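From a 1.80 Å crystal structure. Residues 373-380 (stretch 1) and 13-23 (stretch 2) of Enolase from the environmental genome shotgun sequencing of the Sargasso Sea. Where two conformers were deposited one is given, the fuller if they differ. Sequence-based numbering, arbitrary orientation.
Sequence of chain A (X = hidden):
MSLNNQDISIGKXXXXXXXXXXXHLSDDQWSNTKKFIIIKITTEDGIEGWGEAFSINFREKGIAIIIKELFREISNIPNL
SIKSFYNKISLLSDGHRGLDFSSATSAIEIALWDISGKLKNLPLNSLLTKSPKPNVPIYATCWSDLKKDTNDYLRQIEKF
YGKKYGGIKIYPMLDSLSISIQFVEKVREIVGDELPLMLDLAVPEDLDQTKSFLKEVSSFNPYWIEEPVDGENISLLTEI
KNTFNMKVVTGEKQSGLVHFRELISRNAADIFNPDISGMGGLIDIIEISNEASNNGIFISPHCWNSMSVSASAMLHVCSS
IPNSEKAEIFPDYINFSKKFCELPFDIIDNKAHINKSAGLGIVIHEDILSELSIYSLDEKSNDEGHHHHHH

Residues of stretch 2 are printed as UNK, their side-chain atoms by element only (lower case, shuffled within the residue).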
# COMPACT_ATOMS: atom_id res chain seq x y z
N SER A 373 0.36 -6.77 26.08
CA SER A 373 0.75 -7.14 24.71
C SER A 373 0.62 -8.61 24.40
O SER A 373 0.83 -9.47 25.28
CB SER A 373 2.19 -6.65 24.43
OG SER A 373 2.21 -5.22 24.49
N ILE A 374 0.23 -8.88 23.15
CA ILE A 374 0.07 -10.21 22.59
C ILE A 374 1.38 -10.64 21.90
O ILE A 374 1.65 -11.84 21.75
CB ILE A 374 -1.16 -10.25 21.61
CG1 ILE A 374 -1.55 -11.69 21.22
CG2 ILE A 374 -0.94 -9.42 20.36
CD1 ILE A 374 -2.07 -12.48 22.40
N TYR A 375 2.19 -9.67 21.49
CA TYR A 375 3.43 -9.94 20.76
C TYR A 375 4.45 -8.86 21.08
O TYR A 375 4.09 -7.71 21.35
CB TYR A 375 3.20 -10.04 19.24
CG TYR A 375 2.21 -11.11 18.84
CD1 TYR A 375 2.38 -12.45 19.24
CD2 TYR A 375 1.09 -10.80 18.06
CE1 TYR A 375 1.46 -13.43 18.90
CE2 TYR A 375 0.16 -11.78 17.71
CZ TYR A 375 0.36 -13.09 18.13
OH TYR A 375 -0.55 -14.07 17.79
N SER A 376 5.71 -9.23 21.07
CA SER A 376 6.76 -8.25 21.28
C SER A 376 8.07 -8.72 20.64
O SER A 376 8.29 -9.91 20.40
CB SER A 376 6.92 -7.89 22.77
OG SER A 376 7.44 -8.97 23.53
N LEU A 377 8.92 -7.76 20.33
CA LEU A 377 10.15 -8.04 19.63
C LEU A 377 11.19 -7.20 20.31
O LEU A 377 10.92 -6.05 20.66
CB LEU A 377 9.98 -7.61 18.17
CG LEU A 377 10.67 -8.21 16.97
CD1 LEU A 377 10.98 -9.71 17.12
CD2 LEU A 377 9.75 -7.94 15.74
N ASP A 378 12.36 -7.79 20.55
CA ASP A 378 13.51 -7.08 21.11
C ASP A 378 14.74 -7.43 20.28
O ASP A 378 15.17 -8.60 20.20
CB ASP A 378 13.72 -7.43 22.59
CG ASP A 378 14.68 -6.47 23.31
OD1 ASP A 378 15.43 -5.72 22.64
OD2 ASP A 378 14.68 -6.48 24.57
N GLU A 379 15.31 -6.39 19.66
CA GLU A 379 16.30 -6.52 18.61
C GLU A 379 17.51 -5.62 18.91
O GLU A 379 17.35 -4.48 19.33
CB GLU A 379 15.65 -6.11 17.29
CG GLU A 379 16.54 -6.13 16.05
CD GLU A 379 16.73 -7.52 15.47
OE1 GLU A 379 15.93 -8.44 15.79
OE2 GLU A 379 17.69 -7.69 14.69
N LYS A 380 18.71 -6.17 18.72
CA LYS A 380 19.95 -5.40 18.88
C LYS A 380 20.57 -5.14 17.52
O LYS A 380 21.40 -4.23 17.36
CB LYS A 380 20.95 -6.15 19.76
CG LYS A 380 20.64 -6.15 21.24
CD LYS A 380 21.33 -7.33 21.89
CE LYS A 380 20.63 -7.75 23.18
NZ LYS A 380 20.73 -9.22 23.37
N UNK A 13 22.11 3.32 15.60
CA UNK A 13 21.06 2.83 16.47
C UNK A 13 21.51 1.55 17.10
O UNK A 13 22.19 0.75 16.44
c UNK A 13 19.20 3.74 14.86
c UNK A 13 19.75 2.59 15.69
c UNK A 13 17.89 3.34 14.20
c UNK A 13 18.98 5.02 15.72
N UNK A 14 21.17 1.33 18.36
CA UNK A 14 21.61 0.11 19.02
C UNK A 14 20.51 -0.90 19.31
O UNK A 14 20.76 -2.12 19.27
o UNK A 14 21.76 1.11 21.24
c UNK A 14 22.47 0.39 20.26
N UNK A 15 19.29 -0.42 19.57
CA UNK A 15 18.26 -1.32 20.05
C UNK A 15 16.88 -0.97 19.50
O UNK A 15 16.59 0.20 19.31
c UNK A 15 17.96 -2.62 23.70
n UNK A 15 19.16 -4.97 24.75
c UNK A 15 17.66 -2.57 22.18
c UNK A 15 18.24 -1.32 21.57
c UNK A 15 19.93 -3.93 24.46
n UNK A 15 21.25 -4.00 24.66
n UNK A 15 19.39 -2.81 23.98
N UNK A 16 16.09 -2.01 19.24
CA UNK A 16 14.68 -1.86 18.89
C UNK A 16 13.84 -2.72 19.80
O UNK A 16 14.14 -3.89 20.01
c UNK A 16 12.94 -2.95 15.50
c UNK A 16 14.43 -2.25 17.42
c UNK A 16 12.35 -0.91 16.82
c UNK A 16 12.97 -2.29 16.88
N UNK A 17 12.76 -2.13 20.31
CA UNK A 17 11.69 -2.89 20.93
C UNK A 17 10.36 -2.54 20.25
O UNK A 17 10.09 -1.37 19.94
c UNK A 17 10.83 -4.85 23.18
c UNK A 17 9.81 -5.64 24.02
c UNK A 17 10.58 -3.35 23.22
n UNK A 17 10.21 -5.68 25.47
c UNK A 17 11.59 -2.51 22.40
N UNK A 18 9.55 -3.57 20.05
CA UNK A 18 8.20 -3.40 19.48
C UNK A 18 7.23 -4.14 20.38
O UNK A 18 7.51 -5.29 20.77
c UNK A 18 6.63 -3.82 17.45
c UNK A 18 9.17 -3.95 15.69
c UNK A 18 8.11 -3.98 18.03
c UNK A 18 9.12 -3.33 17.11
N UNK A 19 6.10 -3.51 20.69
CA UNK A 19 4.98 -4.19 21.34
C UNK A 19 3.81 -4.12 20.41
O UNK A 19 3.58 -3.07 19.80
c UNK A 19 8.39 -2.07 25.57
n UNK A 19 6.62 -3.86 25.65
c UNK A 19 8.83 -1.01 24.81
c UNK A 19 5.56 -3.41 23.72
c UNK A 19 6.63 -2.47 23.88
c UNK A 19 7.11 -1.38 23.12
c UNK A 19 5.58 -4.22 24.82
c UNK A 19 7.28 -2.79 25.10
c UNK A 19 4.56 -3.46 22.61
c UNK A 19 8.23 -0.68 23.58
N UNK A 20 3.07 -5.23 20.29
CA UNK A 20 1.73 -5.17 19.69
C UNK A 20 0.73 -5.49 20.79
O UNK A 20 0.73 -6.60 21.35
c UNK A 20 1.60 -6.21 18.56
c UNK A 20 2.62 -6.98 16.33
c UNK A 20 2.68 -5.97 17.49
c UNK A 20 0.14 -6.25 18.03
N UNK A 21 -0.11 -4.52 21.13
CA UNK A 21 -1.04 -4.73 22.23
C UNK A 21 -2.16 -5.71 21.82
O UNK A 21 -2.54 -5.79 20.65
c UNK A 21 -1.61 -3.41 22.81
o UNK A 21 -2.35 -2.68 21.80
c UNK A 21 -0.46 -2.52 23.32
N UNK A 22 -2.67 -6.48 22.78
CA UNK A 22 -3.84 -7.30 22.52
C UNK A 22 -5.05 -6.39 22.45
O UNK A 22 -4.99 -5.24 22.87
c UNK A 22 -4.06 -8.32 23.64
c UNK A 22 -4.77 -9.59 23.16
o UNK A 22 -4.81 -10.54 23.96
o UNK A 22 -5.28 -9.63 22.01
N UNK A 23 -6.16 -6.89 21.92
CA UNK A 23 -7.40 -6.18 22.06
C UNK A 23 -7.80 -6.22 23.53
O UNK A 23 -7.62 -7.23 24.20
c UNK A 23 -8.12 -6.95 19.75
n UNK A 23 -8.21 -5.84 19.03
c UNK A 23 -8.51 -6.84 21.21
o UNK A 23 -7.75 -8.03 19.28

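Position 13 carries four carbons forked at the second; its side chain makes no contact with stretch 1. It is Leu13. Position 14 has one carbon and one oxygen, hence Ser14; its hydroxyl bonds elsewhere in the structure, while its backbone O receives a CA-H...O contact from Lys380 CA at 3.4 Å.

Position 15 shows three carbons, a nitrogen, then a carbon bearing two more nitrogens, a guanidinium with Lys380 CG over one face. This is Arg15. Its NH1 lies 4.4 Å from Asp378 OD1, opposite charges too far apart for a salt bridge.

Position 16 has four carbons forked at the second, and its CB sits 4.1 Å from Glu379 CB: Leu16. Position 17 is a row of four carbons ending in nitrogen, Lys17; its CE comes to 3.9 Å from Ser376 CB, so the aliphatic part of the chain makes this contact.

At position 18 four carbons fork at the first, one arm two carbons long, which fits isoleucine. Ile18 CD1 packs 4.0 Å from Leu377 CD2. Position 19 has one carbon followed by fused five- and six-membered rings of eight carbons and one nitrogen, an indole. Ser373 OG lies at the ring edge, 3.5 Å from the CB of Trp19.

Position 20 repeats the four-carbon pattern forked at the first. Ile20 CG2 meets Ile374 CG2 at 4.1 Å, and its CB lies 4.2 Å from Tyr375 CB. Position 21 has one carbon carrying an oxygen and a carbon: Thr21, whose CB points away from stretch 1, although CG2 remains 4.0 Å from Ser373 OG.

Position 22 has two carbons, the second carrying two oxygens, a carboxylate. Asp22 OD2 is 3.7 Å from Ile374 CD1. Position 23 has two carbons, the second bearing one oxygen and one nitrogen. The coordinates distinguish these elements and give Asn23, which makes no contact with stretch 1.

The contact is an antiparallel strand pair, with axes at 178°. Paired bonds join Leu16 N to Glu379 O and Glu379 N to Leu16 O, both 2.8 Å; the next pair, Ile18 N to Leu377 O and Leu377 N to Ile18 O, measures 2.9 Å in each direction. Ile20 N gives 2.9 Å to Tyr375 O. A bulge then shifts the register by one: Ile20 O accepts Ile374 N at 2.9 Å and, weakly, Tyr375 N at 3.4 Å. Leu16, Ile18 and Ile20 share a face with Tyr375, Leu377 and Glu379; Lys17 and Trp19 share the other with Ser376 and Asp378. Together the stretches bury 843 Å².

Stretch 2 (13-23) LSRLKIWITDN
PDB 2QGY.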